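Salicylaldehyde dehydrogenase NahF (Pseudomonas putida, PDB 4JZ6) probably oxidises salicylaldehyde to salicylate with NAD(+) as the electron acceptor, a step of naphthalene degradation. Local coordinates at residues 18-23 / 194-199; 79-84 / 130-135; 87-92 / 120-125. All coordinates share one frame; numbering follows the deposited sequence.

Interaction 1: residues 18-23 / 194-199; sequences MKTKLF and SPATHA
Met18 meets Ala196 at the start of strand 18-24. Its CG stands anti to the carbonyl carbon (chi1 -69°), and the thioether end bends at chi3. Both SD and CE then lie against the methyl group of Ala196, with Met18 SD 3.9 Å from Ala196 CB. Thr20 comes next and points the same way, toward helix 195-208. Thr20 OG1 sits over the helix backbone, 3.7 Å from Ala196 CA. Thr20 CG2 lies 3.8 Å from Pro195 O. The two branches also straddle one methyl group, since Ala199 CB is 3.8 Å from Thr20 OG1 and almost as near to Thr20 CG2. Ala196 and Ala199 are three residues apart, so both methyl groups lie on the side of the helix that meets the strand. The contact is van der Waals packing. The carbonyl O of Pro195 already accepts the helical bond from Ala199 N.

The short axes of strand and helix come within 8.6 Å and are turned 58° to each other. This is strand-on-helix packing within the aldehyde dehydrogenase fold, away from the salicylaldehyde sites. Strand 18-24 runs parallel to strand 47-52, and Met18 and Thr20 make backbone hydrogen bonds to it. Thr49 of that strand also touches Ala196. Helix 96-107 packs against the helix start, where the carboxylate of Glu106 is hydrogen-bonded to Ala196 N and Thr197 OG1. Tyr217 of strand 215-218 touches Pro195 and Ala199.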
loop_
_atom_site.group_PDB
_atom_site.type_symbol
_atom_site.label_atom_id
_atom_site.label_comp_id
_atom_site.label_asym_id
_atom_site.label_seq_id
_atom_site.Cartn_x
_atom_site.Cartn_y
_atom_site.Cartn_z
ATOM N N MET A 18 -8.672 18.215 34.161
ATOM C CA MET A 18 -8.114 16.870 34.044
ATOM C C MET A 18 -6.598 16.864 33.823
ATOM O O MET A 18 -6.064 17.698 33.093
ATOM C CB MET A 18 -8.807 16.118 32.912
ATOM C CG MET A 18 -10.253 15.778 33.194
ATOM S SD MET A 18 -11.083 15.134 31.729
ATOM C CE MET A 18 -11.063 16.593 30.695
ATOM N N LYS A 19 -5.912 15.915 34.453
ATOM C CA LYS A 19 -4.465 15.780 34.306
ATOM C C LYS A 19 -4.088 14.431 33.678
ATOM O O LYS A 19 -4.498 13.369 34.159
ATOM C CB LYS A 19 -3.765 15.981 35.654
ATOM C CG LYS A 19 -3.724 17.432 36.128
ATOM C CD LYS A 19 -2.814 17.612 37.346
ATOM C CE LYS A 19 -2.608 19.093 37.685
ATOM N NZ LYS A 19 -1.813 19.320 38.940
ATOM N N THR A 20 -3.291 14.491 32.610
ATOM C CA THR A 20 -3.017 13.345 31.743
ATOM C C THR A 20 -1.516 13.119 31.507
ATOM O O THR A 20 -0.769 14.069 31.268
ATOM C CB THR A 20 -3.745 13.535 30.397
ATOM O OG1 THR A 20 -5.044 12.945 30.484
ATOM C CG2 THR A 20 -2.986 12.891 29.242
ATOM N N LYS A 21 -1.076 11.862 31.574
ATOM C CA LYS A 21 0.340 11.538 31.392
ATOM C C LYS A 21 0.614 10.767 30.099
ATOM O O LYS A 21 -0.294 10.517 29.302
ATOM C CB LYS A 21 0.858 10.736 32.588
ATOM C CG LYS A 21 0.944 11.525 33.892
ATOM C CD LYS A 21 1.740 10.775 34.950
ATOM C CE LYS A 21 1.953 11.622 36.196
ATOM N NZ LYS A 21 2.928 10.993 37.138
ATOM N N LEU A 22 1.879 10.408 29.892
ATOM C CA LEU A 22 2.274 9.499 28.813
ATOM C C LEU A 22 2.126 8.058 29.297
ATOM O O LEU A 22 2.055 7.809 30.503
ATOM C CB LEU A 22 3.730 9.753 28.416
ATOM C CG LEU A 22 4.048 10.697 27.251
ATOM C CD1 LEU A 22 2.982 11.772 27.061
ATOM C CD2 LEU A 22 5.436 11.316 27.441
ATOM N N PHE A 23 2.090 7.106 28.369
ATOM C CA PHE A 23 1.983 5.699 28.749
ATOM C C PHE A 23 2.986 4.808 28.016
ATOM O O PHE A 23 2.884 4.607 26.804
ATOM C CB PHE A 23 0.562 5.199 28.513
ATOM C CG PHE A 23 0.313 3.813 29.022
ATOM C CD1 PHE A 23 0.123 3.583 30.378
ATOM C CD2 PHE A 23 0.254 2.739 28.145
ATOM C CE1 PHE A 23 -0.119 2.302 30.856
ATOM C CE2 PHE A 23 0.015 1.461 28.613
ATOM C CZ PHE A 23 -0.177 1.241 29.970
ATOM N N SER A 194 -7.422 16.218 21.986
ATOM C CA SER A 194 -8.125 15.138 22.665
ATOM C C SER A 194 -7.234 14.290 23.593
ATOM O O SER A 194 -7.272 13.061 23.531
ATOM C CB SER A 194 -8.808 14.254 21.614
ATOM O OG SER A 194 -8.845 12.905 22.029
ATOM N N PRO A 195 -6.441 14.933 24.475
ATOM C CA PRO A 195 -5.506 14.089 25.225
ATOM C C PRO A 195 -6.144 13.285 26.359
ATOM O O PRO A 195 -5.650 12.201 26.674
ATOM C CB PRO A 195 -4.500 15.098 25.779
ATOM C CG PRO A 195 -5.271 16.330 25.929
ATOM C CD PRO A 195 -6.251 16.359 24.792
ATOM N N ALA A 196 -7.210 13.795 26.965
ATOM C CA ALA A 196 -7.871 13.059 28.038
ATOM C C ALA A 196 -8.600 11.836 27.496
ATOM O O ALA A 196 -8.592 10.770 28.114
ATOM C CB ALA A 196 -8.829 13.954 28.801
ATOM N N THR A 197 -9.224 11.994 26.335
ATOM C CA THR A 197 -9.968 10.905 25.719
ATOM C C THR A 197 -9.047 9.785 25.257
ATOM O O THR A 197 -9.339 8.604 25.449
ATOM C CB THR A 197 -10.763 11.396 24.510
ATOM O OG1 THR A 197 -11.319 12.680 24.798
ATOM C CG2 THR A 197 -11.879 10.421 24.185
ATOM N N HIS A 198 -7.935 10.164 24.639
ATOM C CA HIS A 198 -6.967 9.192 24.148
ATOM C C HIS A 198 -6.210 8.504 25.287
ATOM O O HIS A 198 -5.836 7.336 25.186
ATOM C CB HIS A 198 -6.008 9.861 23.167
ATOM C CG HIS A 198 -6.636 10.179 21.851
ATOM N ND1 HIS A 198 -6.054 11.017 20.926
ATOM C CD2 HIS A 198 -7.799 9.756 21.296
ATOM C CE1 HIS A 198 -6.829 11.101 19.860
ATOM N NE2 HIS A 198 -7.894 10.344 20.059
ATOM N N ALA A 199 -5.984 9.228 26.375
ATOM C CA ALA A 199 -5.401 8.604 27.550
ATOM C C ALA A 199 -6.409 7.601 28.107
ATOM O O ALA A 199 -6.044 6.490 28.499
ATOM C CB ALA A 199 -5.045 9.642 28.583
#

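Interaction 2: residues 79-84 / 130-135; sequences SERRRL and SLATQI
Arg82 reaches Thr133 through a chain that is extended first and bent late. CG is anti to the backbone N (chi1 174°), and the bend comes at chi3 (-70°). On the other side, Thr133 OG1 stands between its own backbone N and carbonyl carbon (chi1 63°). The two side chains pass each other at a slant, and Arg82 NH2 ends at the hydroxyl.

NH2 makes two hydrogen bonds across the contact. One runs from Arg82 NH2 to Thr133 OG1 at 2.8 Å and lies close to the guanidinium plane. The other runs from Arg82 NH2 to Ser130 O at 2.9 Å. This oxygen is somewhat tilted from the guanidinium plane, and NH2 lies above the plane of the carbonyl. Arg82 NE is hydrogen-bonded to the carbonyl O of Ala129, so the guanidinium has two nitrogens fixed and its rotation is restrained. Thr133 OG1 has a second donor, Gln134 NE2 at 3.2 Å, in a nearly straight bond. Thr133 CG2 packs 3.3 Å from Arg82 NH2.

Nearer the helix, the base of the arginine meets an alanine. Arg82 CB is 3.9 Å from Ala132 CB, and the CA atoms of Arg82 and Ala132 are the nearest pair across the two segments. Arg81 NH1 comes only to 3.9 Å from Ala132 O. The stronger partner of Arg81 is the carbonyl O of Val76, hydrogen-bonded to NH2.

The contact lies at the surface, away from the salicylaldehyde sites. An arginine from helix 78-94 holds carbonyl groups in the last residues of helix 111-130, beside the segment leading to strand 139-140. An arginine side chain donating to main-chain oxygens near the C-terminal end of a neighbouring helix is a known way of tying such a segment down.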
loop_
_atom_site.group_PDB
_atom_site.type_symbol
_atom_site.label_atom_id
_atom_site.label_comp_id
_atom_site.label_asym_id
_atom_site.label_seq_id
_atom_site.Cartn_x
_atom_site.Cartn_y
_atom_site.Cartn_z
ATOM N N SER A 79 -6.607 -17.547 20.824
ATOM C CA SER A 79 -7.586 -17.601 21.903
ATOM C C SER A 79 -7.373 -16.465 22.897
ATOM O O SER A 79 -8.314 -15.773 23.281
ATOM C CB SER A 79 -7.529 -18.949 22.612
ATOM O OG SER A 79 -8.184 -19.945 21.845
ATOM N N GLU A 80 -6.123 -16.269 23.294
ATOM C CA GLU A 80 -5.781 -15.230 24.253
ATOM C C GLU A 80 -5.975 -13.828 23.676
ATOM O O GLU A 80 -6.453 -12.931 24.368
ATOM C CB GLU A 80 -4.348 -15.427 24.756
ATOM C CG GLU A 80 -3.902 -14.431 25.809
ATOM C CD GLU A 80 -4.667 -14.558 27.111
ATOM O OE1 GLU A 80 -5.502 -15.483 27.246
ATOM O OE2 GLU A 80 -4.438 -13.722 28.013
ATOM N N ARG A 81 -5.611 -13.644 22.409
ATOM C CA ARG A 81 -5.813 -12.359 21.743
ATOM C C ARG A 81 -7.295 -11.987 21.703
ATOM O O ARG A 81 -7.675 -10.861 22.028
ATOM C CB ARG A 81 -5.208 -12.365 20.336
ATOM C CG ARG A 81 -3.797 -11.776 20.282
ATOM C CD ARG A 81 -3.185 -11.812 18.892
ATOM N NE ARG A 81 -2.664 -13.133 18.552
ATOM C CZ ARG A 81 -3.125 -13.893 17.561
ATOM N NH1 ARG A 81 -4.121 -13.466 16.793
ATOM N NH2 ARG A 81 -2.582 -15.085 17.330
ATOM N N ARG A 82 -8.129 -12.947 21.322
ATOM C CA ARG A 82 -9.565 -12.724 21.274
ATOM C C ARG A 82 -10.123 -12.372 22.659
ATOM O O ARG A 82 -10.918 -11.437 22.797
ATOM C CB ARG A 82 -10.277 -13.949 20.698
ATOM C CG ARG A 82 -11.797 -13.876 20.739
ATOM C CD ARG A 82 -12.413 -15.090 20.070
ATOM N NE ARG A 82 -12.194 -15.067 18.627
ATOM C CZ ARG A 82 -12.181 -16.143 17.844
ATOM N NH1 ARG A 82 -12.364 -17.353 18.353
ATOM N NH2 ARG A 82 -11.980 -16.004 16.544
ATOM N N ARG A 83 -9.698 -13.116 23.676
ATOM C CA ARG A 83 -10.186 -12.902 25.036
ATOM C C ARG A 83 -9.852 -11.487 25.499
ATOM O O ARG A 83 -10.704 -10.769 26.026
ATOM C CB ARG A 83 -9.553 -13.912 25.995
ATOM C CG ARG A 83 -10.401 -14.215 27.217
ATOM C CD ARG A 83 -9.548 -14.551 28.432
ATOM N NE ARG A 83 -8.994 -13.344 29.042
ATOM C CZ ARG A 83 -7.704 -13.161 29.300
ATOM N NH1 ARG A 83 -6.837 -14.117 29.013
ATOM N NH2 ARG A 83 -7.282 -12.030 29.855
ATOM N N LEU A 84 -8.600 -11.100 25.283
ATOM C CA LEU A 84 -8.099 -9.793 25.682
ATOM C C LEU A 84 -8.841 -8.653 24.995
ATOM O O LEU A 84 -9.265 -7.701 25.649
ATOM C CB LEU A 84 -6.597 -9.704 25.405
ATOM C CG LEU A 84 -5.724 -10.492 26.385
ATOM C CD1 LEU A 84 -4.338 -10.735 25.818
ATOM C CD2 LEU A 84 -5.643 -9.736 27.692
ATOM N N SER A 130 -12.998 -11.048 17.056
ATOM C CA SER A 130 -13.588 -12.134 16.278
ATOM C C SER A 130 -12.635 -12.621 15.206
ATOM O O SER A 130 -12.644 -13.796 14.851
ATOM C CB SER A 130 -14.871 -11.672 15.598
ATOM O OG SER A 130 -15.779 -11.139 16.535
ATOM N N LEU A 131 -11.818 -11.704 14.693
ATOM C CA LEU A 131 -10.940 -11.991 13.563
ATOM C C LEU A 131 -9.737 -12.847 13.934
ATOM O O LEU A 131 -9.022 -13.320 13.052
ATOM C CB LEU A 131 -10.459 -10.691 12.907
ATOM C CG LEU A 131 -11.452 -9.951 12.006
ATOM C CD1 LEU A 131 -10.748 -8.850 11.230
ATOM C CD2 LEU A 131 -12.133 -10.923 11.055
ATOM N N ALA A 132 -9.530 -13.039 15.236
ATOM C CA ALA A 132 -8.349 -13.722 15.767
ATOM C C ALA A 132 -8.029 -15.036 15.063
ATOM O O ALA A 132 -6.871 -15.307 14.726
ATOM C CB ALA A 132 -8.500 -13.946 17.265
ATOM N N THR A 133 -9.058 -15.842 14.837
ATOM C CA THR A 133 -8.885 -17.122 14.166
ATOM C C THR A 133 -9.070 -17.009 12.651
ATOM O O THR A 133 -8.951 -18.001 11.928
ATOM C CB THR A 133 -9.873 -18.160 14.707
ATOM O OG1 THR A 133 -11.214 -17.740 14.435
ATOM C CG2 THR A 133 -9.696 -18.319 16.198
ATOM N N GLN A 134 -9.351 -15.798 12.178
ATOM C CA GLN A 134 -9.706 -15.581 10.779
ATOM C C GLN A 134 -8.574 -14.959 9.970
ATOM O O GLN A 134 -8.718 -14.713 8.777
ATOM C CB GLN A 134 -10.954 -14.708 10.687
ATOM C CG GLN A 134 -12.184 -15.349 11.278
ATOM C CD GLN A 134 -12.484 -16.680 10.631
ATOM O OE1 GLN A 134 -12.812 -16.745 9.444
ATOM N NE2 GLN A 134 -12.360 -17.756 11.403
ATOM N N ILE A 135 -7.449 -14.696 10.621
ATOM C CA ILE A 135 -6.274 -14.212 9.912
ATOM C C ILE A 135 -5.598 -15.405 9.249
ATOM O O ILE A 135 -4.702 -16.029 9.817
ATOM C CB ILE A 135 -5.301 -13.489 10.864
ATOM C CG1 ILE A 135 -6.012 -12.311 11.538
ATOM C CG2 ILE A 135 -4.065 -12.993 10.109
ATOM C CD1 ILE A 135 -5.269 -11.745 12.740
#

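Interaction 3: residues 87-92 / 120-125; sequences KVADVM and ASANVF. With EDO (1,2-ethanediol), chain G.
Val88 CG1 sits almost exactly over the centre of the Phe125 ring, 3.4 Å from the centroid and 7° off the ring normal. This is a close CH-pi contact within an antiparallel pair of helices, 78-94 and 111-130, in the aldehyde dehydrogenase fold. CG1 is anti to the backbone N of Val88 (chi1 180°), and from there it meets all six ring carbons at similar range.

Met92, one turn further along, reaches the same ring from another direction. Met92 SD is 4.0 Å from Phe125 CE2. This is a Met-aromatic contact, with the sulfur oblique to the ring. The two side chains cross at about a right angle. The bend at chi3 (71°) carries Met92 CE toward Ser121, where it lies 3.7 Å from Ser121 CB. The hydroxyl of Ser121 is hydrogen-bonded to the carbonyl O of Asn117 in its own helix.

Beside these larger groups, Ala89 and Ala122 let the backbones come close. Their CA atoms are 4.1 Å apart, and the axes of the two short segments approach to 8.0 Å. Helix 195-208 touches Met92 through Ile201 and Cys204. Helix 170-181 lies against Phe125 through Ala173 and Ala177. The side chain of Ser121 is about 9 Å from a bound salicylaldehyde.

On another side of helix 111-130, a 1,2-ethanediol, probably from the crystallisation liquor, is hydrogen-bonded through O2 to the carbonyl O of Ala120 and through O1 to Asn123 OD1. At the helix pair itself, the methyl group of Ala89 presses on the main chain, with Ala89 CB 3.3 Å from Ala122 O.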
loop_
_atom_site.group_PDB
_atom_site.type_symbol
_atom_site.label_atom_id
_atom_site.label_comp_id
_atom_site.label_asym_id
_atom_site.label_seq_id
_atom_site.Cartn_x
_atom_site.Cartn_y
_atom_site.Cartn_z
ATOM N N LYS A 87 -12.347 -8.210 26.136
ATOM C CA LYS A 87 -12.330 -7.525 27.417
ATOM C C LYS A 87 -12.202 -6.006 27.275
ATOM O O LYS A 87 -12.857 -5.259 28.014
ATOM C CB LYS A 87 -11.225 -8.072 28.326
ATOM C CG LYS A 87 -11.346 -7.585 29.769
ATOM C CD LYS A 87 -10.474 -8.377 30.724
ATOM C CE LYS A 87 -10.747 -7.975 32.169
ATOM N NZ LYS A 87 -9.854 -8.698 33.125
ATOM N N VAL A 88 -11.363 -5.555 26.340
ATOM C CA VAL A 88 -11.224 -4.121 26.078
ATOM C C VAL A 88 -12.591 -3.515 25.807
ATOM O O VAL A 88 -12.955 -2.499 26.400
ATOM C CB VAL A 88 -10.323 -3.821 24.864
ATOM C CG1 VAL A 88 -10.233 -2.321 24.643
ATOM C CG2 VAL A 88 -8.945 -4.397 25.062
ATOM N N ALA A 89 -13.347 -4.160 24.924
ATOM C CA ALA A 89 -14.694 -3.706 24.588
ATOM C C ALA A 89 -15.570 -3.617 25.827
ATOM O O ALA A 89 -16.244 -2.610 26.037
ATOM C CB ALA A 89 -15.329 -4.615 23.554
ATOM N N ASP A 90 -15.557 -4.662 26.650
ATOM C CA ASP A 90 -16.330 -4.656 27.891
ATOM C C ASP A 90 -15.933 -3.478 28.773
ATOM O O ASP A 90 -16.790 -2.784 29.331
ATOM C CB ASP A 90 -16.114 -5.955 28.670
ATOM C CG ASP A 90 -16.746 -7.158 27.997
ATOM O OD1 ASP A 90 -17.675 -6.969 27.183
ATOM O OD2 ASP A 90 -16.319 -8.293 28.302
ATOM N N VAL A 91 -14.623 -3.259 28.882
ATOM C CA VAL A 91 -14.080 -2.202 29.733
ATOM C C VAL A 91 -14.430 -0.807 29.214
ATOM O O VAL A 91 -14.752 0.091 29.996
ATOM C CB VAL A 91 -12.553 -2.348 29.909
ATOM C CG1 VAL A 91 -11.969 -1.146 30.639
ATOM C CG2 VAL A 91 -12.239 -3.619 30.658
ATOM N N MET A 92 -14.377 -0.627 27.898
ATOM C CA MET A 92 -14.760 0.653 27.314
ATOM C C MET A 92 -16.236 0.970 27.575
ATOM O O MET A 92 -16.592 2.109 27.881
ATOM C CB MET A 92 -14.481 0.679 25.814
ATOM C CG MET A 92 -13.030 0.477 25.441
ATOM S SD MET A 92 -12.724 1.046 23.758
ATOM C CE MET A 92 -12.847 2.819 23.996
ATOM N N ALA A 120 -19.106 2.286 18.829
ATOM C CA ALA A 120 -18.271 1.991 17.666
ATOM C C ALA A 120 -16.898 1.473 18.059
ATOM O O ALA A 120 -16.381 0.546 17.437
ATOM C CB ALA A 120 -18.139 3.216 16.779
ATOM N N SER A 121 -16.310 2.078 19.088
ATOM C CA SER A 121 -15.016 1.636 19.597
ATOM C C SER A 121 -15.082 0.216 20.149
ATOM O O SER A 121 -14.235 -0.625 19.829
ATOM C CB SER A 121 -14.508 2.582 20.680
ATOM O OG SER A 121 -14.304 3.879 20.158
ATOM N N ALA A 122 -16.088 -0.040 20.981
ATOM C CA ALA A 122 -16.270 -1.355 21.576
ATOM C C ALA A 122 -16.497 -2.381 20.478
ATOM O O ALA A 122 -15.965 -3.495 20.529
ATOM C CB ALA A 122 -17.436 -1.347 22.545
ATOM N N ASN A 123 -17.274 -2.001 19.472
ATOM C CA ASN A 123 -17.560 -2.924 18.388
ATOM C C ASN A 123 -16.328 -3.228 17.531
ATOM O O ASN A 123 -16.144 -4.358 17.091
ATOM C CB ASN A 123 -18.727 -2.443 17.529
ATOM C CG ASN A 123 -19.299 -3.554 16.676
ATOM O OD1 ASN A 123 -18.969 -3.682 15.497
ATOM N ND2 ASN A 123 -20.141 -4.387 17.278
ATOM N N VAL A 124 -15.485 -2.224 17.307
ATOM C CA VAL A 124 -14.228 -2.443 16.599
ATOM C C VAL A 124 -13.409 -3.504 17.321
ATOM O O VAL A 124 -12.943 -4.463 16.702
ATOM C CB VAL A 124 -13.382 -1.156 16.489
ATOM C CG1 VAL A 124 -11.995 -1.481 15.972
ATOM C CG2 VAL A 124 -14.048 -0.160 15.572
ATOM N N PHE A 125 -13.249 -3.338 18.632
ATOM C CA PHE A 125 -12.509 -4.305 19.435
ATOM C C PHE A 125 -13.136 -5.691 19.393
ATOM O O PHE A 125 -12.423 -6.688 19.413
ATOM C CB PHE A 125 -12.344 -3.823 20.885
ATOM C CG PHE A 125 -11.154 -2.929 21.085
ATOM C CD1 PHE A 125 -9.893 -3.469 21.274
ATOM C CD2 PHE A 125 -11.291 -1.547 21.058
ATOM C CE1 PHE A 125 -8.789 -2.649 21.440
ATOM C CE2 PHE A 125 -10.188 -0.721 21.222
ATOM C CZ PHE A 125 -8.936 -1.275 21.413
HETATM C C1 EDO G . -19.254 -0.301 13.644
HETATM O O1 EDO G . -19.935 -1.562 13.557
HETATM C C2 EDO G . -18.024 -0.427 14.540
HETATM O O2 EDO G . -17.283 0.800 14.533
#

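Overall arrangement
Interactions 2 and 3 use the same helix, 78-94. Interaction 3 joins its later turns to helix 111-130, and interaction 2 joins an earlier turn to residues 130-135. Their centres are 14 Å apart. Interaction 3 is buried and apolar, built on an aromatic ring, a sulfur and small residues. Interaction 2 is at the surface and polar, carried by an arginine. Interaction 1 is also buried, but it joins a strand to helix 195-208 through a methionine, a threonine and alanine methyl groups. It does not touch the others. Helix 195-208 still links interactions 1 and 3, because its later residues reach Met92.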